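Adenosine monophosphate-protein transferase (Pyrococcus horikoshii, PDB 2D16) is of unestablished function but belongs to the adenosine-specific kinase family and may transfer adenosine monophosphate to proteins. Local coordinates at residues S25-T28 against V29-A33; D63-L66 against E67-A71; I85-K88 against N89-P92; T143-Q146 against K147-R151. All coordinates share one frame; numbering follows the deposited sequence.

In the fold
Contacts 1, 2 and 4 lie in the opening turns of helices 25-39, 64-77 and 144-157, the last two including a side-chain N-cap (Asp63, Thr143), whereas contact 3 is the exit of strand 82-88 into the loop before helix 92-100. Contacts 2 and 3 touch: Leu69 CB lies 3.4 Å from Leu86 CD1, so helix 64-77 packs on the strand that follows it. Contact 1 stands apart, its centre about 15 Å from that of contact 2 and about 17 Å from that of contact 3. Contact 4, on the outlying C-terminal helix, is centred about 42 Å from contact 1. A glycerol, probably from the crystallisation liquor, lies about 4 Å from the side chain of Tyr91 in contact 3.

Contact 1: residues S25-T28 against V29-A33; sequences SIFT and VDDLA
Phe27 and Asp31, one helical turn apart, run side by side, and the aspartate lies against one face of the ring. Asp31 CB sits over that face, offset toward the rim, in a CH-pi contact 3.9 Å from the Phe27 ring centroid. The carboxylate follows the ring at a tilt of 27°, with Asp31 CG 3.3 Å from Phe27 CZ. At chi1 168° the Phe27 ring swings to the side of the carbonyl carbon, along the helix toward Asp31.

Both carboxylate oxygens have partners farther on: OD1 forms a salt bridge with Arg34 NH2 and OD2 a hydrogen bond with His102 NE2. A leucine at Asp31 would probably leave Arg34 without its acidic mate and His102 without this partner.

The backbone is satisfied in the ordinary i to i+4 way. Asp31 N reaches Phe27 O at 3.0 Å, in the carbonyl plane, and Leu32 N reaches Thr28 O at 2.8 Å. Val29 N takes Ser25 O at 3.0 Å, while Asp30 N adds a weak second bond to Phe27 O. Thr28 OG1 has Asn23 O as its main partner, with Phe24 O a second acceptor nearby, which ties this first turn to the residues leading into it. Ser25 OG bonds to Asn50 O.

This opening of helix 25-39 rests on the five-stranded antiparallel sheet: Thr28 and Leu32 meet strand 44-51 at Met49 and Ile47, Val29 lies on Arg58 of strand 56-61, and Asp30 and Ala33 pack on Ile161 of the second subunit.

Contact 2: residues D63-L66 against E67-A71; sequences DPEL and EALAA
Glu67 N closes the first turn of helix 64-77 on Asp63 O at 2.9 Å, the donor nearly in line with the carbonyl, and the i to i+4 bonds continue from Ala68 N to Pro64 O and from Leu69 N to Glu65 O. Asp63 is the N-cap. Asp63 OD2 accepts Leu66 N at 3.0 Å on the anti side of the carboxylate, 16° out of plane, with a fairly straight N-H (163°).

Glu67 folds back over the same cap. With CG anti to its carbonyl carbon (chi1 -76°), the side chain runs toward the helix start, Glu67 CG passing 3.0 Å from Asp63 O, and Glu67 OE2 accepts a weak bond from Asp63 N at 3.1 Å. Asp63 thus caps Leu66 N firmly, while Glu67 adds only a weak hold on Asp63 N; the helix dipole would be expected to suit their negative charge. Glu67 OE2 also lies close to Asp162 OD2 of the second subunit, so like charges meet there. An alanine in place of Glu67 would probably leave Asp63 N without this acceptor and the cap less firmly held.

On another side, Leu69 CG rests 3.6 Å from Glu65 O, and Ala70 CB sits against Leu66 O.

The helix lies on strand 82-88 of the five-stranded sheet through Leu66 on Lys88 and Leu69 on Leu86, while Pro12 and Val15 of the loop between strands 3-8 and 16-22 adjoin Glu65, Leu66 and Leu69.

Contact 3: residues I85-K88 against N89-P92; sequences ILMK and NAYP
Met87 reaches from the end of strand 82-88 across to the chain that turns back past it, and its terminal methyl is the part that touches Ala90, Tyr91 and Pro92. The side chain starts at CB, which points toward that following loop. CG stands between the backbone N and the carbonyl carbon (chi1 67°), and from there the chain runs out extended through SD. Neither CG nor SD comes within 4.2 Å of the loop segment; the side chain packs besides on Glu16 of strand 16-22, Phe45 of strand 44-51 and Ile43. Only at CE does it arrive: Met87 CE lies 3.3 Å from Tyr91 C and 3.4 Å from Ala90 O, against the backbone leading into Pro92. Round the same methyl, Met87 CE has Ala90 CB at 4.2 Å and Pro92 CD at 4.0 Å, both apolar contacts.

The strand is a middle one of the five-stranded antiparallel sheet, bonded to strand 16-22 on one side and strand 44-51 on the other; Met87 pairs by its backbone with Glu16 and Lys88 with Lys44. Asn89, with positive phi (68°), turns the chain out of the sheet toward helix 92-100, and no hydrogen bond crosses between 85-88 and 89-92.

Lys88 and Asn89 project side by side in the same direction. Lys88 CG is 4.1 Å from Asn89 ND2, and this amide nitrogen makes a weak hydrogen bond to Gly42 O. Tyr91 N is bonded to Asn94 OD1 in the next helix, while the Tyr91 side chain packs on Pro41 of the second subunit.

Contact 4: residues T143-Q146 against K147-R151; sequences TDEQ and KKERR
Asp144 O is gripped by three donors. Lys148 N bonds to Asp144 O at 3.1 Å in the regular helical way, Lys147 N adds a weak bond at a bent angle (121°), and a water donates to Asp144 O at 3.1 Å. That water in turn accepts from Lys148 NZ at 3.0 Å, so the lysine, bent at its last torsion (chi4 60°), folds back over the helix start to reach the same carbonyl through it.

Asp144 and Lys147 lie alongside each other. Asp144 OD1 and Lys147 NZ make a salt bridge at 3.4 Å, weak as a hydrogen bond, and Lys147 CE and CD pass by the same oxygen.

At the very start of helix 144-157, Thr143 and Gln146 form a capping box. Thr143 OG1 accepts Gln146 N at 3.2 Å, and Gln146 OE1 accepts Thr143 N at 2.8 Å, in the plane of the amide and on a lone pair. With its CG anti to the carbonyl carbon (chi1 -66°), Gln146 turns its side chain back toward the threonine.

Glu145 and Glu149 cross at about a right angle, with Glu149 OE2 3.7 Å from Glu145 CG. Their carboxylates stay apart, Glu145 OE2 to Glu149 OE2 4.7 Å, and the like charges probably disfavour closer approach. Arg150 NE makes a salt bridge with Glu142 OE1, just ahead of the cap.

Contact 1: residues S25-T28 against V29-A33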
loop_
_atom_site.group_PDB
_atom_site.type_symbol
_atom_site.label_atom_id
_atom_site.label_comp_id
_atom_site.label_asym_id
_atom_site.label_seq_id
_atom_site.Cartn_x
_atom_site.Cartn_y
_atom_site.Cartn_z
ATOM N N SER A 25 -13.268 -36.684 37.739
ATOM C CA SER A 25 -11.841 -36.470 37.948
ATOM C C SER A 25 -10.861 -37.028 36.914
ATOM O O SER A 25 -9.961 -36.313 36.477
ATOM C CB SER A 25 -11.444 -36.980 39.334
ATOM O OG SER A 25 -12.162 -36.293 40.343
ATOM N N ILE A 26 -11.011 -38.290 36.518
ATOM C CA ILE A 26 -10.055 -38.848 35.562
ATOM C C ILE A 26 -10.028 -38.128 34.222
ATOM O O ILE A 26 -8.984 -38.051 33.576
ATOM C CB ILE A 26 -10.270 -40.366 35.322
ATOM C CG1 ILE A 26 -11.673 -40.638 34.782
ATOM C CG2 ILE A 26 -10.005 -41.131 36.616
ATOM C CD1 ILE A 26 -11.911 -42.101 34.451
ATOM N N PHE A 27 -11.169 -37.594 33.803
ATOM C CA PHE A 27 -11.243 -36.866 32.544
ATOM C C PHE A 27 -10.848 -35.411 32.755
ATOM O O PHE A 27 -10.012 -34.858 32.044
ATOM C CB PHE A 27 -12.671 -36.895 32.001
ATOM C CG PHE A 27 -12.906 -35.928 30.870
ATOM C CD1 PHE A 27 -12.561 -36.264 29.562
ATOM C CD2 PHE A 27 -13.451 -34.671 31.117
ATOM C CE1 PHE A 27 -12.756 -35.363 28.514
ATOM C CE2 PHE A 27 -13.650 -33.760 30.076
ATOM C CZ PHE A 27 -13.302 -34.105 28.773
ATOM N N THR A 28 -11.474 -34.802 33.752
ATOM C CA THR A 28 -11.270 -33.398 34.059
ATOM C C THR A 28 -9.864 -32.954 34.430
ATOM O O THR A 28 -9.443 -31.871 34.025
ATOM C CB THR A 28 -12.261 -32.969 35.151
ATOM O OG1 THR A 28 -13.582 -33.319 34.722
ATOM C CG2 THR A 28 -12.192 -31.467 35.395
ATOM N N VAL A 29 -9.129 -33.765 35.183
ATOM C CA VAL A 29 -7.777 -33.364 35.559
ATOM C C VAL A 29 -6.952 -33.045 34.310
ATOM O O VAL A 29 -6.221 -32.052 34.274
ATOM C CB VAL A 29 -7.065 -34.455 36.410
ATOM C CG1 VAL A 29 -6.701 -35.658 35.552
ATOM C CG2 VAL A 29 -5.828 -33.861 37.078
ATOM N N ASP A 30 -7.098 -33.868 33.275
ATOM C CA ASP A 30 -6.379 -33.670 32.019
ATOM C C ASP A 30 -7.022 -32.593 31.145
ATOM O O ASP A 30 -6.339 -31.728 30.603
ATOM C CB ASP A 30 -6.338 -34.974 31.210
ATOM C CG ASP A 30 -5.238 -35.924 31.657
ATOM O OD1 ASP A 30 -4.578 -35.667 32.688
ATOM O OD2 ASP A 30 -5.039 -36.944 30.959
ATOM N N ASP A 31 -8.342 -32.654 31.004
ATOM C CA ASP A 31 -9.048 -31.704 30.155
ATOM C C ASP A 31 -8.968 -30.261 30.644
ATOM O O ASP A 31 -8.848 -29.332 29.841
ATOM C CB ASP A 31 -10.509 -32.123 30.003
ATOM C CG ASP A 31 -11.141 -31.553 28.754
ATOM O OD1 ASP A 31 -10.708 -31.941 27.647
ATOM O OD2 ASP A 31 -12.062 -30.718 28.870
ATOM N N LEU A 32 -9.035 -30.066 31.956
ATOM C CA LEU A 32 -8.950 -28.717 32.506
ATOM C C LEU A 32 -7.514 -28.213 32.341
ATOM O O LEU A 32 -7.282 -27.019 32.134
ATOM C CB LEU A 32 -9.367 -28.723 33.979
ATOM C CG LEU A 32 -9.460 -27.385 34.719
ATOM C CD1 LEU A 32 -10.244 -26.366 33.894
ATOM C CD2 LEU A 32 -10.122 -27.620 36.076
ATOM N N ALA A 33 -6.548 -29.124 32.423
ATOM C CA ALA A 33 -5.149 -28.735 32.248
ATOM C C ALA A 33 -4.972 -28.202 30.824
ATOM O O ALA A 33 -4.338 -27.168 30.609
ATOM C CB ALA A 33 -4.223 -29.940 32.481
#

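Contact 2: residues D63-L66 against E67-A71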
loop_
_atom_site.group_PDB
_atom_site.type_symbol
_atom_site.label_atom_id
_atom_site.label_comp_id
_atom_site.label_asym_id
_atom_site.label_seq_id
_atom_site.Cartn_x
_atom_site.Cartn_y
_atom_site.Cartn_z
ATOM N N ASP A 63 4.695 -28.521 34.658
ATOM C CA ASP A 63 5.773 -28.101 35.549
ATOM C C ASP A 63 5.907 -29.116 36.682
ATOM O O ASP A 63 5.017 -29.248 37.522
ATOM C CB ASP A 63 5.485 -26.719 36.139
ATOM C CG ASP A 63 6.662 -26.170 36.924
ATOM O OD1 ASP A 63 7.649 -25.738 36.289
ATOM O OD2 ASP A 63 6.613 -26.183 38.170
ATOM N N PRO A 64 7.032 -29.845 36.722
ATOM C CA PRO A 64 7.280 -30.857 37.754
ATOM C C PRO A 64 7.026 -30.401 39.190
ATOM O O PRO A 64 6.291 -31.054 39.930
ATOM C CB PRO A 64 8.742 -31.235 37.516
ATOM C CG PRO A 64 8.875 -31.087 36.031
ATOM C CD PRO A 64 8.165 -29.770 35.782
ATOM N N GLU A 65 7.631 -29.284 39.578
ATOM C CA GLU A 65 7.484 -28.765 40.934
ATOM C C GLU A 65 6.049 -28.406 41.307
ATOM O O GLU A 65 5.559 -28.815 42.359
ATOM C CB GLU A 65 8.379 -27.539 41.134
ATOM C CG GLU A 65 8.274 -26.921 42.521
ATOM C CD GLU A 65 9.244 -25.774 42.728
ATOM O OE1 GLU A 65 10.468 -26.002 42.614
ATOM O OE2 GLU A 65 8.785 -24.645 43.009
ATOM N N LEU A 66 5.380 -27.633 40.458
ATOM C CA LEU A 66 4.008 -27.238 40.748
ATOM C C LEU A 66 3.070 -28.437 40.727
ATOM O O LEU A 66 2.050 -28.445 41.417
ATOM C CB LEU A 66 3.543 -26.162 39.762
ATOM C CG LEU A 66 4.324 -24.848 39.879
ATOM C CD1 LEU A 66 3.803 -23.846 38.867
ATOM C CD2 LEU A 66 4.195 -24.292 41.295
ATOM N N GLU A 67 3.416 -29.453 39.943
ATOM C CA GLU A 67 2.597 -30.659 39.884
ATOM C C GLU A 67 2.715 -31.409 41.211
ATOM O O GLU A 67 1.716 -31.842 41.784
ATOM C CB GLU A 67 3.048 -31.558 38.730
ATOM C CG GLU A 67 2.609 -31.062 37.357
ATOM C CD GLU A 67 3.141 -31.917 36.228
ATOM O OE1 GLU A 67 3.142 -33.158 36.372
ATOM O OE2 GLU A 67 3.544 -31.351 35.192
ATOM N N ALA A 68 3.940 -31.550 41.707
ATOM C CA ALA A 68 4.164 -32.238 42.972
ATOM C C ALA A 68 3.439 -31.510 44.104
ATOM O O ALA A 68 2.809 -32.139 44.954
ATOM C CB ALA A 68 5.666 -32.320 43.268
ATOM N N LEU A 69 3.522 -30.182 44.107
ATOM C CA LEU A 69 2.872 -29.382 45.138
ATOM C C LEU A 69 1.347 -29.405 45.041
ATOM O O LEU A 69 0.658 -29.432 46.060
ATOM C CB LEU A 69 3.366 -27.935 45.080
ATOM C CG LEU A 69 4.749 -27.685 45.684
ATOM C CD1 LEU A 69 5.182 -26.250 45.426
ATOM C CD2 LEU A 69 4.700 -27.973 47.179
ATOM N N ALA A 70 0.822 -29.384 43.821
ATOM C CA ALA A 70 -0.625 -29.408 43.636
ATOM C C ALA A 70 -1.164 -30.725 44.181
ATOM O O ALA A 70 -2.174 -30.753 44.881
ATOM C CB ALA A 70 -0.974 -29.264 42.154
ATOM N N ALA A 71 -0.476 -31.815 43.864
ATOM C CA ALA A 71 -0.883 -33.138 44.319
ATOM C C ALA A 71 -0.790 -33.273 45.838
ATOM O O ALA A 71 -1.664 -33.857 46.474
ATOM C CB ALA A 71 -0.026 -34.204 43.642
#

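Contact 3: residues I85-K88 against N89-P92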
loop_
_atom_site.group_PDB
_atom_site.type_symbol
_atom_site.label_atom_id
_atom_site.label_comp_id
_atom_site.label_asym_id
_atom_site.label_seq_id
_atom_site.Cartn_x
_atom_site.Cartn_y
_atom_site.Cartn_z
ATOM N N ILE A 85 -5.139 -26.039 41.755
ATOM C CA ILE A 85 -4.271 -25.538 40.705
ATOM C C ILE A 85 -3.232 -24.601 41.306
ATOM O O ILE A 85 -3.566 -23.736 42.108
ATOM C CB ILE A 85 -5.052 -24.727 39.645
ATOM C CG1 ILE A 85 -6.135 -25.597 39.004
ATOM C CG2 ILE A 85 -4.088 -24.197 38.584
ATOM C CD1 ILE A 85 -7.110 -24.809 38.149
ATOM N N LEU A 86 -1.974 -24.799 40.929
ATOM C CA LEU A 86 -0.890 -23.930 41.375
ATOM C C LEU A 86 -0.241 -23.485 40.075
ATOM O O LEU A 86 0.182 -24.315 39.274
ATOM C CB LEU A 86 0.112 -24.689 42.255
ATOM C CG LEU A 86 -0.378 -25.073 43.656
ATOM C CD1 LEU A 86 0.698 -25.866 44.378
ATOM C CD2 LEU A 86 -0.729 -23.815 44.442
ATOM N N MET A 87 -0.174 -22.178 39.855
ATOM C CA MET A 87 0.380 -21.669 38.610
ATOM C C MET A 87 1.239 -20.422 38.762
ATOM O O MET A 87 1.221 -19.744 39.791
ATOM C CB MET A 87 -0.761 -21.341 37.644
ATOM C CG MET A 87 -1.611 -20.160 38.128
ATOM S SD MET A 87 -2.990 -19.730 37.037
ATOM C CE MET A 87 -3.353 -18.063 37.593
ATOM N N LYS A 88 1.989 -20.138 37.703
ATOM C CA LYS A 88 2.834 -18.958 37.623
ATOM C C LYS A 88 2.819 -18.511 36.162
ATOM O O LYS A 88 2.387 -19.263 35.283
ATOM C CB LYS A 88 4.261 -19.268 38.093
ATOM C CG LYS A 88 4.978 -20.352 37.314
ATOM C CD LYS A 88 6.379 -20.567 37.886
ATOM C CE LYS A 88 7.159 -21.610 37.097
ATOM N NZ LYS A 88 8.541 -21.784 37.638
ATOM N N ASN A 89 3.277 -17.288 35.907
ATOM C CA ASN A 89 3.298 -16.721 34.560
ATOM C C ASN A 89 1.875 -16.469 34.059
ATOM O O ASN A 89 1.622 -16.401 32.855
ATOM C CB ASN A 89 4.042 -17.644 33.587
ATOM C CG ASN A 89 5.486 -17.876 33.992
ATOM O OD1 ASN A 89 6.093 -17.044 34.665
ATOM N ND2 ASN A 89 6.045 -19.002 33.572
ATOM N N ALA A 90 0.955 -16.325 35.005
ATOM C CA ALA A 90 -0.450 -16.063 34.713
ATOM C C ALA A 90 -1.104 -15.685 36.033
ATOM O O ALA A 90 -0.634 -16.087 37.096
ATOM C CB ALA A 90 -1.120 -17.307 34.129
ATOM N N TYR A 91 -2.181 -14.909 35.959
ATOM C CA TYR A 91 -2.900 -14.461 37.145
ATOM C C TYR A 91 -4.328 -14.991 37.111
ATOM O O TYR A 91 -4.847 -15.309 36.044
ATOM C CB TYR A 91 -2.940 -12.935 37.187
ATOM C CG TYR A 91 -1.579 -12.276 37.216
ATOM C CD1 TYR A 91 -0.726 -12.440 38.308
ATOM C CD2 TYR A 91 -1.148 -11.473 36.158
ATOM C CE1 TYR A 91 0.521 -11.818 38.351
ATOM C CE2 TYR A 91 0.099 -10.844 36.192
ATOM C CZ TYR A 91 0.925 -11.022 37.293
ATOM O OH TYR A 91 2.151 -10.393 37.347
ATOM N N PRO A 92 -4.983 -15.080 38.282
ATOM C CA PRO A 92 -6.363 -15.579 38.327
ATOM C C PRO A 92 -7.289 -14.840 37.363
ATOM O O PRO A 92 -8.146 -15.452 36.728
ATOM C CB PRO A 92 -6.752 -15.376 39.789
ATOM C CG PRO A 92 -5.440 -15.610 40.510
ATOM C CD PRO A 92 -4.464 -14.835 39.641
#

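Contact 4: residues T143-Q146 against K147-R151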
loop_
_atom_site.group_PDB
_atom_site.type_symbol
_atom_site.label_atom_id
_atom_site.label_comp_id
_atom_site.label_asym_id
_atom_site.label_seq_id
_atom_site.Cartn_x
_atom_site.Cartn_y
_atom_site.Cartn_z
ATOM N N THR A 143 -9.999 5.028 53.208
ATOM C CA THR A 143 -10.269 6.459 53.264
ATOM C C THR A 143 -10.300 6.954 51.823
ATOM O O THR A 143 -9.914 6.222 50.908
ATOM C CB THR A 143 -9.148 7.215 54.006
ATOM O OG1 THR A 143 -7.905 7.023 53.316
ATOM C CG2 THR A 143 -9.016 6.710 55.433
ATOM N N ASP A 144 -10.749 8.187 51.614
ATOM C CA ASP A 144 -10.800 8.742 50.267
ATOM C C ASP A 144 -9.400 8.787 49.667
ATOM O O ASP A 144 -9.216 8.543 48.476
ATOM C CB ASP A 144 -11.399 10.150 50.281
ATOM C CG ASP A 144 -12.862 10.155 50.669
ATOM O OD1 ASP A 144 -13.624 9.321 50.133
ATOM O OD2 ASP A 144 -13.252 10.997 51.505
ATOM N N GLU A 145 -8.413 9.098 50.500
ATOM C CA GLU A 145 -7.032 9.166 50.049
ATOM C C GLU A 145 -6.577 7.790 49.566
ATOM O O GLU A 145 -5.922 7.669 48.531
ATOM C CB GLU A 145 -6.125 9.633 51.188
ATOM C CG GLU A 145 -4.697 9.918 50.762
ATOM C CD GLU A 145 -4.612 11.045 49.750
ATOM O OE1 GLU A 145 -5.096 12.155 50.059
ATOM O OE2 GLU A 145 -4.065 10.824 48.647
ATOM N N GLN A 146 -6.925 6.757 50.324
ATOM C CA GLN A 146 -6.550 5.398 49.961
ATOM C C GLN A 146 -7.247 4.970 48.673
ATOM O O GLN A 146 -6.722 4.140 47.930
ATOM C CB GLN A 146 -6.878 4.436 51.105
ATOM C CG GLN A 146 -6.033 4.690 52.345
ATOM C CD GLN A 146 -6.435 3.832 53.519
ATOM O OE1 GLN A 146 -7.608 3.785 53.891
ATOM N NE2 GLN A 146 -5.462 3.154 54.119
ATOM N N LYS A 147 -8.422 5.537 48.410
ATOM C CA LYS A 147 -9.154 5.234 47.181
ATOM C C LYS A 147 -8.337 5.750 46.011
ATOM O O LYS A 147 -8.146 5.059 45.014
ATOM C CB LYS A 147 -10.508 5.938 47.137
ATOM C CG LYS A 147 -11.563 5.417 48.074
ATOM C CD LYS A 147 -12.860 6.157 47.799
ATOM C CE LYS A 147 -13.924 5.848 48.828
ATOM N NZ LYS A 147 -15.142 6.670 48.583
ATOM N N LYS A 148 -7.873 6.991 46.131
ATOM C CA LYS A 148 -7.075 7.599 45.077
ATOM C C LYS A 148 -5.801 6.799 44.859
ATOM O O LYS A 148 -5.372 6.604 43.726
ATOM C CB LYS A 148 -6.722 9.046 45.438
ATOM C CG LYS A 148 -7.918 9.982 45.485
ATOM C CD LYS A 148 -7.484 11.419 45.744
ATOM C CE LYS A 148 -8.674 12.366 45.747
ATOM N NZ LYS A 148 -9.672 11.999 46.797
ATOM N N GLU A 149 -5.206 6.326 45.950
ATOM C CA GLU A 149 -3.973 5.552 45.867
ATOM C C GLU A 149 -4.138 4.238 45.108
ATOM O O GLU A 149 -3.306 3.895 44.265
ATOM C CB GLU A 149 -3.437 5.247 47.266
ATOM C CG GLU A 149 -3.017 6.462 48.066
ATOM C CD GLU A 149 -2.500 6.088 49.442
ATOM O OE1 GLU A 149 -1.565 5.262 49.517
ATOM O OE2 GLU A 149 -3.026 6.618 50.444
ATOM N N ARG A 150 -5.199 3.494 45.405
ATOM C CA ARG A 150 -5.389 2.219 44.723
ATOM C C ARG A 150 -5.694 2.407 43.251
ATOM O O ARG A 150 -5.268 1.609 42.418
ATOM C CB ARG A 150 -6.486 1.380 45.396
ATOM C CG ARG A 150 -7.895 1.953 45.390
ATOM C CD ARG A 150 -8.850 0.889 45.944
ATOM N NE ARG A 150 -10.197 1.383 46.218
ATOM C CZ ARG A 150 -11.139 1.579 45.300
ATOM N NH1 ARG A 150 -10.897 1.326 44.021
ATOM N NH2 ARG A 150 -12.334 2.021 45.668
ATOM N N ARG A 151 -6.417 3.471 42.923
ATOM C CA ARG A 151 -6.751 3.734 41.533
ATOM C C ARG A 151 -5.512 4.128 40.741
ATOM O O ARG A 151 -5.375 3.760 39.573
ATOM C CB ARG A 151 -7.848 4.796 41.456
ATOM C CG ARG A 151 -9.197 4.201 41.842
ATOM C CD ARG A 151 -10.291 5.217 42.093
ATOM N NE ARG A 151 -11.567 4.525 42.267
ATOM C CZ ARG A 151 -12.683 5.085 42.723
ATOM N NH1 ARG A 151 -12.703 6.367 43.068
ATOM N NH2 ARG A 151 -13.790 4.358 42.826
HETATM O O HOH W 1 -11.505 9.644 46.623
#